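Necrotic enteritis toxin B (Clostridium perfringens, PDB 4I0N) probably forms pores in cell membranes, as a secreted toxin with the alpha-hemolysin fold. Local coordinates at residues 152-157 with 168-173. Residues are numbered along the deposited sequence; the frame is centred on the assembly and turned at random.
Sequences PDFRTI and WDIKFV
In F172, CG stands anti to the backbone N (chi1 179°), whereas in F154 it lies beside the N (chi1 -76°), and from these positions the two rings meet. Their planes are 80° apart. The edge of F172 meets the face of F154 in a T-shaped stack, CD1 of F172 lying 3.7 Å from CE2 of F154. F172 also sends its CA over that ring, a CH-pi contact 3.8 Å from the centroid, so backbone and side chain of one residue both engage its non-hydrogen-bonded partner.

The guanidinium of R155 lays one face over V173, whose CG2 sits toward the rim of the group, 3.6 Å from NH1. That nitrogen reaches F172 O through a water, while NE forms a salt bridge with D110. I170 and T156 lie side by side, pointing the same way, with CG1 of I170 3.5 Å from OG1 of T156, a hydroxyl hydrogen-bonded to Q151 and Y149. The antiparallel backbone ladder pairs R155 with K171 and I157 with D169, and V173 N extends it to D153 O.

Together these strands form the beta hairpin 154-162/165-172, part of a large antiparallel sheet in this leukocidin/hemolysin-family toxin. Strand 76-92 continues the sheet beyond 168-172, a backbone hydrogen bond joins T156 to I109 of strand 108-109 on the far side of 154-157, and helix 214-217 packs L215 against F154 and I170.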
loop_
_atom_site.group_PDB
_atom_site.type_symbol
_atom_site.label_atom_id
_atom_site.label_comp_id
_atom_site.label_asym_id
_atom_site.label_seq_id
_atom_site.Cartn_x
_atom_site.Cartn_y
_atom_site.Cartn_z
ATOM N N PRO A 152 -10.550 1.438 6.054
ATOM C CA PRO A 152 -11.987 1.824 6.071
ATOM C C PRO A 152 -12.407 2.586 4.812
ATOM O O PRO A 152 -11.717 3.526 4.399
ATOM C CB PRO A 152 -12.114 2.720 7.310
ATOM C CG PRO A 152 -10.681 3.167 7.595
ATOM C CD PRO A 152 -9.837 1.972 7.227
ATOM N N ASP A 153 -13.513 2.134 4.214
ATOM C CA ASP A 153 -14.106 2.703 2.978
ATOM C C ASP A 153 -13.370 2.397 1.679
ATOM O O ASP A 153 -13.796 2.889 0.623
ATOM C CB ASP A 153 -14.296 4.232 3.073
ATOM C CG ASP A 153 -15.261 4.647 4.178
ATOM O OD1 ASP A 153 -15.998 3.796 4.738
ATOM O OD2 ASP A 153 -15.284 5.852 4.471
ATOM N N PHE A 154 -12.293 1.598 1.754
ATOM C CA PHE A 154 -11.475 1.236 0.605
ATOM C C PHE A 154 -11.434 -0.279 0.469
ATOM O O PHE A 154 -11.884 -0.999 1.391
ATOM C CB PHE A 154 -10.031 1.768 0.755
ATOM C CG PHE A 154 -9.878 3.242 0.509
ATOM C CD1 PHE A 154 -9.097 3.696 -0.561
ATOM C CD2 PHE A 154 -10.440 4.178 1.393
ATOM C CE1 PHE A 154 -8.908 5.099 -0.776
ATOM C CE2 PHE A 154 -10.271 5.563 1.207
ATOM C CZ PHE A 154 -9.499 6.028 0.110
ATOM N N ARG A 155 -10.934 -0.762 -0.671
ATOM C CA ARG A 155 -10.638 -2.189 -0.855
ATOM C C ARG A 155 -9.234 -2.353 -1.398
ATOM O O ARG A 155 -8.679 -1.405 -1.971
ATOM C CB ARG A 155 -11.641 -2.833 -1.826
ATOM C CG ARG A 155 -11.682 -2.170 -3.186
ATOM C CD ARG A 155 -12.405 -3.052 -4.232
ATOM N NE ARG A 155 -13.669 -3.572 -3.736
ATOM C CZ ARG A 155 -14.871 -3.077 -4.042
ATOM N NH1 ARG A 155 -14.987 -2.029 -4.866
ATOM N NH2 ARG A 155 -15.969 -3.628 -3.518
ATOM N N THR A 156 -8.661 -3.538 -1.209
ATOM C CA THR A 156 -7.336 -3.850 -1.726
ATOM C C THR A 156 -7.493 -4.813 -2.902
ATOM O O THR A 156 -8.177 -5.838 -2.784
ATOM C CB THR A 156 -6.478 -4.537 -0.662
ATOM O OG1 THR A 156 -6.240 -3.603 0.393
ATOM C CG2 THR A 156 -5.128 -5.006 -1.267
ATOM N N ILE A 157 -6.890 -4.455 -4.033
ATOM C CA ILE A 157 -6.923 -5.307 -5.228
ATOM C C ILE A 157 -5.476 -5.623 -5.561
ATOM O O ILE A 157 -4.701 -4.711 -5.873
ATOM C CB ILE A 157 -7.589 -4.579 -6.424
ATOM C CG1 ILE A 157 -9.017 -4.131 -6.036
ATOM C CG2 ILE A 157 -7.563 -5.463 -7.696
ATOM C CD1 ILE A 157 -9.568 -2.992 -6.884
ATOM N N TRP A 168 -0.465 -3.603 -5.784
ATOM C CA TRP A 168 -1.751 -3.520 -5.103
ATOM C C TRP A 168 -2.347 -2.135 -5.289
ATOM O O TRP A 168 -1.646 -1.137 -5.135
ATOM C CB TRP A 168 -1.585 -3.732 -3.607
ATOM C CG TRP A 168 -1.068 -5.080 -3.206
ATOM C CD1 TRP A 168 -1.809 -6.193 -2.919
ATOM C CD2 TRP A 168 0.304 -5.454 -3.040
ATOM N NE1 TRP A 168 -0.983 -7.245 -2.582
ATOM C CE2 TRP A 168 0.320 -6.819 -2.645
ATOM C CE3 TRP A 168 1.526 -4.768 -3.180
ATOM C CZ2 TRP A 168 1.514 -7.512 -2.359
ATOM C CZ3 TRP A 168 2.715 -5.468 -2.932
ATOM C CH2 TRP A 168 2.699 -6.818 -2.517
ATOM N N ASP A 169 -3.632 -2.088 -5.625
ATOM C CA ASP A 169 -4.394 -0.848 -5.549
ATOM C C ASP A 169 -5.274 -0.896 -4.324
ATOM O O ASP A 169 -6.006 -1.868 -4.116
ATOM C CB ASP A 169 -5.266 -0.670 -6.792
ATOM C CG ASP A 169 -4.506 -0.098 -7.951
ATOM O OD1 ASP A 169 -3.330 0.290 -7.774
ATOM O OD2 ASP A 169 -5.085 -0.026 -9.047
ATOM N N ILE A 170 -5.174 0.144 -3.509
ATOM C CA ILE A 170 -6.082 0.311 -2.386
ATOM C C ILE A 170 -7.002 1.441 -2.834
ATOM O O ILE A 170 -6.610 2.623 -2.872
ATOM C CB ILE A 170 -5.341 0.573 -1.053
ATOM C CG1 ILE A 170 -4.604 -0.701 -0.602
ATOM C CG2 ILE A 170 -6.324 1.050 0.047
ATOM C CD1 ILE A 170 -3.306 -0.959 -1.332
ATOM N N LYS A 171 -8.217 1.051 -3.217
ATOM C CA LYS A 171 -9.081 1.919 -4.003
ATOM C C LYS A 171 -10.362 2.228 -3.241
ATOM O O LYS A 171 -10.954 1.365 -2.614
ATOM C CB LYS A 171 -9.433 1.250 -5.349
ATOM C CG LYS A 171 -10.245 2.126 -6.293
ATOM C CD LYS A 171 -10.445 1.375 -7.651
ATOM C CE LYS A 171 -11.341 2.160 -8.632
ATOM N NZ LYS A 171 -10.730 3.461 -9.106
ATOM N N PHE A 172 -10.802 3.469 -3.340
ATOM C CA PHE A 172 -11.975 3.912 -2.624
ATOM C C PHE A 172 -13.197 3.142 -3.122
ATOM O O PHE A 172 -13.345 2.885 -4.340
ATOM C CB PHE A 172 -12.165 5.412 -2.865
ATOM C CG PHE A 172 -13.377 5.972 -2.177
ATOM C CD1 PHE A 172 -13.371 6.183 -0.804
ATOM C CD2 PHE A 172 -14.524 6.292 -2.920
ATOM C CE1 PHE A 172 -14.509 6.703 -0.158
ATOM C CE2 PHE A 172 -15.653 6.803 -2.293
ATOM C CZ PHE A 172 -15.639 7.015 -0.903
ATOM N N VAL A 173 -14.066 2.778 -2.189
ATOM C CA VAL A 173 -15.294 2.069 -2.515
ATOM C C VAL A 173 -16.487 3.016 -2.381
ATOM O O VAL A 173 -17.108 3.368 -3.379
ATOM C CB VAL A 173 -15.509 0.820 -1.600
ATOM C CG1 VAL A 173 -16.860 0.173 -1.892
ATOM C CG2 VAL A 173 -14.376 -0.211 -1.819
HETATM O O HOH W 1 -13.132 0.273 -5.585
#